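Local coordinates for CBS domain-containing protein (Pyrococcus horikoshii, PDB 2YZI), which is of unknown function but carries paired CBS domains, a module that in related proteins often binds adenosine nucleotides and regulates a partner activity, at the interface of chains A and B. Coordinates in Å, arbitrary orientation; residue numbers count along the deposited sequence, not the author numbering. Chains: chain A/B, Hypothetical protein PH0107.

The interface of chains A and B. Residues chain A 26, 30, 33, 56, 59-60, 63-64; chain B 59-60, 64.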
ATOM      1  N   VAL A  26      -2.523 -17.548  -8.816  1.00 30.93           N
ATOM      2  CA  VAL A  26      -2.240 -16.135  -8.636  1.00 32.75           C
ATOM      3  C   VAL A  26      -3.459 -15.335  -9.081  1.00 33.69           C
ATOM      4  O   VAL A  26      -3.842 -14.369  -8.428  1.00 34.95           O
ATOM      5  CB  VAL A  26      -0.996 -15.705  -9.458  1.00 33.75           C
ATOM      6  CG1 VAL A  26      -0.843 -14.190  -9.441  1.00 33.90           C
ATOM      7  CG2 VAL A  26       0.250 -16.350  -8.868  1.00 33.60           C
ATOM      8  N   SER A  30      -5.951 -13.147  -6.628  1.00 25.68           N
ATOM      9  CA  SER A  30      -6.184 -11.755  -6.960  1.00 25.62           C
ATOM     10  C   SER A  30      -7.669 -11.434  -7.017  1.00 26.23           C
ATOM     11  O   SER A  30      -8.098 -10.370  -6.557  1.00 25.89           O
ATOM     12  CB  SER A  30      -5.513 -11.422  -8.283  1.00 25.13           C
ATOM     13  OG  SER A  30      -4.105 -11.492  -8.149  1.00 25.09           O
HETATM   14  N   MSE A  33      -8.880 -11.345  -3.522  1.00 42.00           N
HETATM   15  CA  MSE A  33      -8.495 -10.110  -2.849  1.00 39.39           C
HETATM   16  C   MSE A  33      -9.417  -8.945  -3.208  1.00 39.00           C
HETATM   17  O   MSE A  33      -9.760  -8.140  -2.347  1.00 36.99           O
HETATM   18  CB  MSE A  33      -7.052  -9.728  -3.186  1.00 39.26           C
HETATM   19  CG  MSE A  33      -5.985 -10.585  -2.521  1.00 40.76           C
HETATM   20 SE   MSE A  33      -4.192  -9.939  -2.964  1.00 43.19          SE
HETATM   21  CE  MSE A  33      -4.175 -10.478  -4.793  1.00 40.54           C
ATOM     22  N   LYS A  56      -0.562  -7.603  -2.823  1.00 19.84           N
ATOM     23  CA  LYS A  56      -0.835  -7.234  -4.195  1.00 21.11           C
ATOM     24  C   LYS A  56       0.487  -6.801  -4.798  1.00 21.91           C
ATOM     25  O   LYS A  56       0.815  -7.143  -5.943  1.00 22.69           O
ATOM     26  CB  LYS A  56      -1.824  -6.079  -4.242  1.00 20.04           C
ATOM     27  CG  LYS A  56      -3.239  -6.437  -3.830  1.00 21.13           C
ATOM     28  CD  LYS A  56      -4.150  -5.237  -4.013  1.00 21.23           C
ATOM     29  CE  LYS A  56      -5.608  -5.564  -3.739  1.00 18.78           C
ATOM     30  NZ  LYS A  56      -6.389  -4.304  -3.553  1.00 17.31           N
ATOM     31  N   ILE A  59       2.625  -9.663  -5.960  1.00 24.91           N
ATOM     32  CA  ILE A  59       2.146 -10.281  -7.188  1.00 24.60           C
ATOM     33  C   ILE A  59       2.748  -9.572  -8.379  1.00 25.39           C
ATOM     34  O   ILE A  59       3.188 -10.200  -9.336  1.00 25.92           O
ATOM     35  CB  ILE A  59       0.610 -10.211  -7.296  1.00 23.80           C
ATOM     36  CG1 ILE A  59      -0.013 -11.163  -6.276  1.00 22.13           C
ATOM     37  CG2 ILE A  59       0.166 -10.527  -8.720  1.00 22.33           C
ATOM     38  CD1 ILE A  59      -1.500 -11.263  -6.367  1.00 23.87           C
ATOM     39  N   ILE A  60       2.761  -8.251  -8.307  1.00 27.00           N
ATOM     40  CA  ILE A  60       3.309  -7.424  -9.371  1.00 27.89           C
ATOM     41  C   ILE A  60       4.799  -7.670  -9.545  1.00 28.62           C
ATOM     42  O   ILE A  60       5.283  -7.877 -10.658  1.00 29.30           O
ATOM     43  CB  ILE A  60       3.099  -5.944  -9.045  1.00 27.95           C
ATOM     44  CG1 ILE A  60       1.606  -5.643  -8.985  1.00 28.41           C
ATOM     45  CG2 ILE A  60       3.796  -5.079 -10.073  1.00 27.79           C
ATOM     46  CD1 ILE A  60       1.294  -4.330  -8.360  1.00 29.97           C
ATOM     47  N   VAL A  63       5.280 -11.576 -10.686  1.00 37.48           N
ATOM     48  CA  VAL A  63       4.486 -12.129 -11.778  1.00 38.91           C
ATOM     49  C   VAL A  63       4.448 -11.176 -12.968  1.00 40.54           C
ATOM     50  O   VAL A  63       4.818 -11.545 -14.083  1.00 40.41           O
ATOM     51  CB  VAL A  63       3.039 -12.427 -11.310  1.00 37.93           C
ATOM     52  CG1 VAL A  63       2.209 -12.985 -12.459  1.00 37.28           C
ATOM     53  CG2 VAL A  63       3.068 -13.418 -10.162  1.00 38.66           C
ATOM     54  N   ILE A  64       4.013  -9.946 -12.723  1.00 41.85           N
ATOM     55  CA  ILE A  64       3.918  -8.940 -13.770  1.00 42.50           C
ATOM     56  C   ILE A  64       5.252  -8.619 -14.457  1.00 43.90           C
ATOM     57  O   ILE A  64       5.377  -8.759 -15.674  1.00 45.75           O
ATOM     58  CB  ILE A  64       3.328  -7.623 -13.212  1.00 42.81           C
ATOM     59  CG1 ILE A  64       1.896  -7.851 -12.708  1.00 40.88           C
ATOM     60  CG2 ILE A  64       3.360  -6.544 -14.291  1.00 42.13           C
ATOM     61  CD1 ILE A  64       0.865  -8.014 -13.802  1.00 37.53           C
TER
ATOM     62  N   ILE B  59      -3.771  -2.372 -11.163  1.00 22.89           N
ATOM     63  CA  ILE B  59      -3.071  -3.358 -11.975  1.00 24.37           C
ATOM     64  C   ILE B  59      -3.532  -4.776 -11.647  1.00 25.57           C
ATOM     65  O   ILE B  59      -3.667  -5.602 -12.543  1.00 25.91           O
ATOM     66  CB  ILE B  59      -1.546  -3.240 -11.774  1.00 22.04           C
ATOM     67  CG1 ILE B  59      -1.053  -1.953 -12.436  1.00 20.89           C
ATOM     68  CG2 ILE B  59      -0.832  -4.456 -12.347  1.00 21.64           C
ATOM     69  CD1 ILE B  59       0.351  -1.561 -12.070  1.00 19.18           C
ATOM     70  N   ILE B  60      -3.793  -5.054 -10.370  1.00 26.58           N
ATOM     71  CA  ILE B  60      -4.243  -6.388  -9.981  1.00 27.32           C
ATOM     72  C   ILE B  60      -5.679  -6.631 -10.457  1.00 29.88           C
ATOM     73  O   ILE B  60      -5.976  -7.654 -11.067  1.00 28.66           O
ATOM     74  CB  ILE B  60      -4.183  -6.597  -8.439  1.00 26.26           C
ATOM     75  CG1 ILE B  60      -2.739  -6.547  -7.933  1.00 22.22           C
ATOM     76  CG2 ILE B  60      -4.778  -7.952  -8.077  1.00 24.61           C
ATOM     77  CD1 ILE B  60      -1.896  -7.729  -8.368  1.00 21.18           C
ATOM     78  N   ILE B  64      -4.470  -8.579 -13.864  1.00 34.20           N
ATOM     79  CA  ILE B  64      -4.351  -9.947 -13.365  1.00 33.09           C
ATOM     80  C   ILE B  64      -5.651 -10.741 -13.341  1.00 34.50           C
ATOM     81  O   ILE B  64      -5.689 -11.870 -13.823  1.00 34.38           O
ATOM     82  CB  ILE B  64      -3.770  -9.997 -11.935  1.00 33.17           C
ATOM     83  CG1 ILE B  64      -2.314  -9.525 -11.931  1.00 29.76           C
ATOM     84  CG2 ILE B  64      -3.859 -11.433 -11.392  1.00 31.25           C
ATOM     85  CD1 ILE B  64      -1.365 -10.481 -12.613  1.00 31.57           C
TER
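B:Ile60 meets A:Ile59 and A:Ser30 with two different branches, and its torsions set them apart: CG1 lies beside the backbone N and anti to the carbonyl carbon (chi1 -65°), which places CG2 anti to the backbone N, while a bend at chi2 (-69°) turns the delta-methyl away from the extended form. B:Ile64, one helical turn on, repeats this shape and directs its own CG2 at the same serine. Both belong to helix 56-64 of chain B, which lays them into the groove between helices 26-36 and 56-64 of chain A.

The delta-methyl of B:Ile60 comes in at about a right angle to the side chain of A:Ile59, its CD1 lying 3.5 Å from A:Ile59 CG2, a tight contact. That methyl also approaches the carbonyl oxygen of A:Lys56, whose CB sits 3.8 Å from B:Ile60 CG1; the rest of the lysine chain runs extended away. On the other branch, B:Ile60 CG2 packs 3.6 Å from A:Ser30 CB, with the terminal methyl of selenomethionine A:Met33 more loosely alongside.

A:Ser30 offers its CB and an OG already engaged within its own helix: OG donates to A:Val26 O at 2.9 Å, tilted 29° from the carbonyl plane. B:Ile64 CG2 then rests against this occupied hydroxyl, 3.3 Å from A:Ser30 OG. Further along, A:Ile64 and B:Ile64 meet tip to tip, their CD1 methyls 3.5 Å apart.

An alanine in place of B:Ile60 would probably open a gap between A:Ile59 and A:Ser30, taking from A:Ile59 CG2 its tight methyl contact and from A:Ser30 CB the CG2 packed on it.

No polar group bonds across this patch, so shape and the burial of aliphatic branches carry the contact. The twin patch, with the chains exchanged, repeats this packing about the two-fold axis, and the two together help join the CBS-domain chains in what may be the functional dimer.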